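Local coordinates for mitochondrial dynamics protein MID49 (Mus musculus, PDB 4WOY) that sits in the mitochondrial outer membrane, recruits the dynamin-related protein Drp1 (DNM1L) to promote mitochondrial fission, and regulates its GTPase activity, at residues A[131-136]-A[176-181]; A[158-163]-A[194-199]. The protein carries 1 engineered substitution. One frame throughout, in Å; residues are numbered along the deposited sequence.

Contact 1 of 2, residues A[131-136]-A[176-181]; sequences ELLRKA and LAVLMV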
# COMPACT_ATOMS: atom_id res chain seq x y z
N GLU A 131 10.68 15.34 4.68
CA GLU A 131 11.27 16.56 4.11
C GLU A 131 12.65 16.28 3.48
O GLU A 131 12.96 16.77 2.40
CB GLU A 131 11.47 17.63 5.20
CG GLU A 131 10.22 18.10 5.92
CD GLU A 131 10.55 19.08 7.06
OE1 GLU A 131 11.69 19.01 7.58
OE2 GLU A 131 9.66 19.89 7.45
N LEU A 132 13.46 15.47 4.16
CA LEU A 132 14.80 15.17 3.68
C LEU A 132 14.77 14.39 2.37
O LEU A 132 15.46 14.72 1.44
CB LEU A 132 15.59 14.38 4.72
CG LEU A 132 17.02 14.04 4.26
CD1 LEU A 132 17.94 15.22 4.46
CD2 LEU A 132 17.53 12.80 4.96
N LEU A 133 13.98 13.34 2.32
CA LEU A 133 13.93 12.52 1.12
C LEU A 133 13.24 13.23 -0.05
O LEU A 133 13.64 13.05 -1.21
CB LEU A 133 13.24 11.19 1.42
CG LEU A 133 13.32 10.13 0.32
CD1 LEU A 133 14.74 9.93 -0.25
CD2 LEU A 133 12.72 8.85 0.84
N ARG A 134 12.23 14.05 0.24
CA ARG A 134 11.55 14.82 -0.79
C ARG A 134 12.55 15.76 -1.45
O ARG A 134 12.55 15.93 -2.68
CB ARG A 134 10.36 15.59 -0.23
CG ARG A 134 9.50 16.31 -1.32
CD ARG A 134 8.06 16.48 -0.88
NE ARG A 134 8.02 16.91 0.51
CZ ARG A 134 7.32 16.30 1.46
NH1 ARG A 134 6.56 15.25 1.17
NH2 ARG A 134 7.37 16.76 2.71
N LYS A 135 13.39 16.38 -0.64
CA LYS A 135 14.40 17.31 -1.14
C LYS A 135 15.45 16.60 -1.98
O LYS A 135 15.83 17.09 -3.04
CB LYS A 135 15.07 18.04 0.03
CG LYS A 135 15.97 19.19 -0.41
CD LYS A 135 16.58 19.94 0.79
CE LYS A 135 15.72 21.13 1.22
NZ LYS A 135 16.39 21.99 2.24
N ALA A 136 15.89 15.43 -1.53
CA ALA A 136 16.88 14.64 -2.27
C ALA A 136 16.33 14.12 -3.60
O ALA A 136 17.01 14.13 -4.61
CB ALA A 136 17.37 13.47 -1.41
N LEU A 176 6.12 4.68 -8.63
CA LEU A 176 6.86 4.12 -7.52
C LEU A 176 6.54 4.94 -6.26
O LEU A 176 6.61 6.18 -6.27
CB LEU A 176 8.36 4.12 -7.78
CG LEU A 176 8.91 3.06 -8.74
CD1 LEU A 176 10.28 3.50 -9.26
CD2 LEU A 176 9.02 1.68 -8.10
N ALA A 177 6.14 4.26 -5.20
CA ALA A 177 5.98 4.94 -3.92
C ALA A 177 7.22 4.69 -3.09
O ALA A 177 7.49 3.54 -2.70
CB ALA A 177 4.72 4.48 -3.18
N VAL A 178 8.01 5.73 -2.85
CA VAL A 178 9.22 5.57 -2.06
C VAL A 178 8.83 5.58 -0.59
O VAL A 178 8.36 6.60 -0.08
CB VAL A 178 10.24 6.66 -2.33
CG1 VAL A 178 11.50 6.39 -1.53
CG2 VAL A 178 10.54 6.75 -3.81
N LEU A 179 9.00 4.44 0.07
CA LEU A 179 8.53 4.28 1.44
C LEU A 179 9.66 4.03 2.42
O LEU A 179 10.25 2.94 2.42
CB LEU A 179 7.53 3.14 1.52
CG LEU A 179 6.31 3.24 0.62
CD1 LEU A 179 5.64 1.88 0.51
CD2 LEU A 179 5.32 4.30 1.15
N MET A 180 9.93 5.01 3.27
CA MET A 180 10.87 4.79 4.39
C MET A 180 10.14 4.02 5.49
O MET A 180 9.08 4.45 5.94
CB MET A 180 11.45 6.10 4.93
CG MET A 180 12.52 6.74 4.01
SD MET A 180 13.05 8.38 4.52
CE MET A 180 11.51 9.30 4.46
N VAL A 181 10.67 2.88 5.90
CA VAL A 181 9.91 2.00 6.77
C VAL A 181 10.71 1.54 7.98
O VAL A 181 11.95 1.47 7.93
CB VAL A 181 9.38 0.79 5.97
CG1 VAL A 181 8.53 1.25 4.78
CG2 VAL A 181 10.52 -0.10 5.48

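Contact 2 of 2, residues A[158-163]-A[194-199]; sequences VASEEL and AWPLEG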
# COMPACT_ATOMS: atom_id res chain seq x y z
N VAL A 158 4.03 15.85 -7.91
CA VAL A 158 3.66 16.96 -7.02
C VAL A 158 2.64 16.72 -5.86
O VAL A 158 1.61 17.39 -5.79
CB VAL A 158 3.13 18.09 -7.87
CG1 VAL A 158 4.25 18.63 -8.76
CG2 VAL A 158 1.98 17.60 -8.74
N ALA A 159 2.97 15.78 -4.95
CA ALA A 159 2.15 15.38 -3.78
C ALA A 159 2.70 14.10 -3.15
O ALA A 159 3.26 13.27 -3.86
CB ALA A 159 0.69 15.17 -4.17
N SER A 160 2.55 13.93 -1.82
CA SER A 160 3.08 12.75 -1.10
C SER A 160 4.57 12.47 -1.40
O SER A 160 5.38 13.40 -1.31
CB SER A 160 2.24 11.53 -1.44
OG SER A 160 2.57 10.43 -0.64
N GLU A 161 4.93 11.22 -1.71
CA GLU A 161 6.27 10.93 -2.29
C GLU A 161 6.36 9.87 -3.41
O GLU A 161 6.79 8.73 -3.20
CB GLU A 161 7.27 10.54 -1.24
CG GLU A 161 8.08 11.73 -0.79
CD GLU A 161 9.24 11.32 0.05
OE1 GLU A 161 9.92 12.21 0.59
OE2 GLU A 161 9.47 10.09 0.17
N GLU A 162 5.97 10.30 -4.60
CA GLU A 162 5.78 9.39 -5.70
C GLU A 162 6.75 9.66 -6.84
O GLU A 162 7.05 10.81 -7.18
CB GLU A 162 4.33 9.48 -6.14
CG GLU A 162 3.43 9.25 -4.93
CD GLU A 162 1.98 9.09 -5.28
OE1 GLU A 162 1.66 9.03 -6.48
OE2 GLU A 162 1.16 9.03 -4.34
N LEU A 163 7.26 8.59 -7.41
CA LEU A 163 8.13 8.67 -8.57
C LEU A 163 7.33 8.21 -9.78
O LEU A 163 6.90 7.06 -9.83
CB LEU A 163 9.35 7.79 -8.37
CG LEU A 163 10.43 8.41 -7.49
CD1 LEU A 163 11.57 7.42 -7.25
CD2 LEU A 163 10.92 9.72 -8.06
N ALA A 194 6.92 6.17 6.87
CA ALA A 194 6.98 7.60 6.90
C ALA A 194 6.10 8.14 5.76
O ALA A 194 6.57 8.39 4.66
CB ALA A 194 8.43 8.07 6.72
N TRP A 195 4.82 8.33 6.03
CA TRP A 195 3.92 8.74 4.97
C TRP A 195 3.17 9.94 5.46
O TRP A 195 2.97 10.08 6.65
CB TRP A 195 2.96 7.62 4.56
CG TRP A 195 2.59 7.59 3.07
CD1 TRP A 195 1.33 7.50 2.55
CD2 TRP A 195 3.49 7.68 1.94
NE1 TRP A 195 1.38 7.49 1.18
CE2 TRP A 195 2.69 7.61 0.78
CE3 TRP A 195 4.88 7.80 1.80
CZ2 TRP A 195 3.24 7.65 -0.52
CZ3 TRP A 195 5.43 7.85 0.51
CH2 TRP A 195 4.61 7.77 -0.63
N PRO A 196 2.82 10.84 4.54
CA PRO A 196 2.06 11.97 5.01
C PRO A 196 0.64 11.61 5.33
O PRO A 196 0.00 10.72 4.77
CB PRO A 196 2.09 12.93 3.81
CG PRO A 196 2.17 12.03 2.65
CD PRO A 196 3.09 10.93 3.09
N LEU A 197 0.20 12.29 6.35
CA LEU A 197 -1.04 12.99 6.26
C LEU A 197 -0.41 14.20 6.96
O LEU A 197 0.15 14.07 8.06
CB LEU A 197 -2.22 12.29 6.95
CG LEU A 197 -3.59 12.94 6.73
CD1 LEU A 197 -4.14 12.51 5.37
CD2 LEU A 197 -4.54 12.53 7.83
N GLU A 198 -0.41 15.35 6.28
CA GLU A 198 0.43 16.47 6.71
C GLU A 198 -0.36 17.42 7.59
O GLU A 198 0.17 18.42 8.08
CB GLU A 198 1.01 17.20 5.49
CG GLU A 198 2.20 16.47 4.87
CD GLU A 198 2.67 17.10 3.58
OE1 GLU A 198 1.87 17.18 2.63
OE2 GLU A 198 3.85 17.51 3.52
N GLY A 199 -1.62 17.08 7.78
CA GLY A 199 -2.42 17.67 8.83
C GLY A 199 -2.21 16.74 10.02
O GLY A 199 -1.62 15.67 9.86

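Contact 1 of 2, residues A[131-136]-A[176-181]
Leu133 and Met180 have the nearest CA atoms across helix segment 131-136 and strand segment 176-181, 8.9 Å apart. That separation is bridged by side chains alone, since no hydrogen bond joins the two segments. The helix is held by its own backbone bonds, such as Lys135 N to Glu131 O at 3.1 Å, and turns a single leucine toward the strand. Leu133 has CG anti to the backbone N (chi1 -170°), which carries its CD2 methyl out between Val178 and Met180. CD2 meets CG1 of Val178 at 3.6 Å, the two side chains crossing at a slant. Met180 approaches Leu133 tip to tip instead, and its SD stands 3.7 Å from the same CD2. The bend at chi3 (-60°) folds the methionine methyl back along the leucine, so that CE comes within 4.0 Å of Leu133 CB. One branch is thus gripped by a thioether and an isopropyl group, all three residues being buried. This is helix-on-sheet packing within the nucleotidyltransferase-like domain of MID49. Leu179, pointing away from the helix, packs on Leu72 and Leu193, while Leu133 also touches Glu161. On the same helix, Ala136 meets Tyr38 of helix 18-42, and strand 173-182 runs between strands 69-74 and 162-166 in the mixed sheet.

Contact 2 of 2, residues A[158-163]-A[194-199]
Trp195 lays its indole against Ser160 and Glu161 in the nucleotidyltransferase-like domain, where the connection of the beta-hairpin formed by strands 153-156 and 162-166 meets the loop that follows strand 191-193, both beside strand 173-182. From CB, a chi1 of -146° swings the indole toward segment 158-163, and CG lies beneath CD of the next residue, Pro196, which sits 3.3 Å above the indole plane and toward its rim. Farther along, the six-membered ring reaches Ser160, whose OG lies over the same face as the proline; the modelled distance from Ser160 OG to the ring is too short to be trusted. At the far end, CZ3 meets CB of Glu161 at 3.7 Å, and Glu161 O lies at the ring edge, near its plane, 3.5 Å from Trp195 CH2. From there the glutamate runs extended beyond CG to Leu130 and Arg134 of helix 126-139. Leu179 packs on the opposite face of the six-membered ring, and Leu206 also touches the tryptophan. No hydrogen bond links the two segments, but Ser160 O accepts a weak one from Arg134 NH1. Pro196 completes the contact beside the indole, where its CG lies 3.9 Å from Ser160 CA.

How the contacts relate
Contact 1 is fully buried and purely aliphatic apart from one thioether, whereas contact 2 is only partly buried and sets an indole and a proline against a serine and the backbone oxygen and CB of a glutamate. Their centres lie 8 Å apart, and their segments alternate along the chain. The shared sheet ties them together: Leu176 O probably accepts a hydrogen bond from Leu163 N at 2.8 Å, and Met180 O one from Ala194 N at 2.9 Å. Strand segment 176-181 is therefore probably hydrogen-bonded to a residue of each segment of contact 2, while Val178 and Met180 face helix 126-139. Glu161 is one of the residues that connect the two contacts.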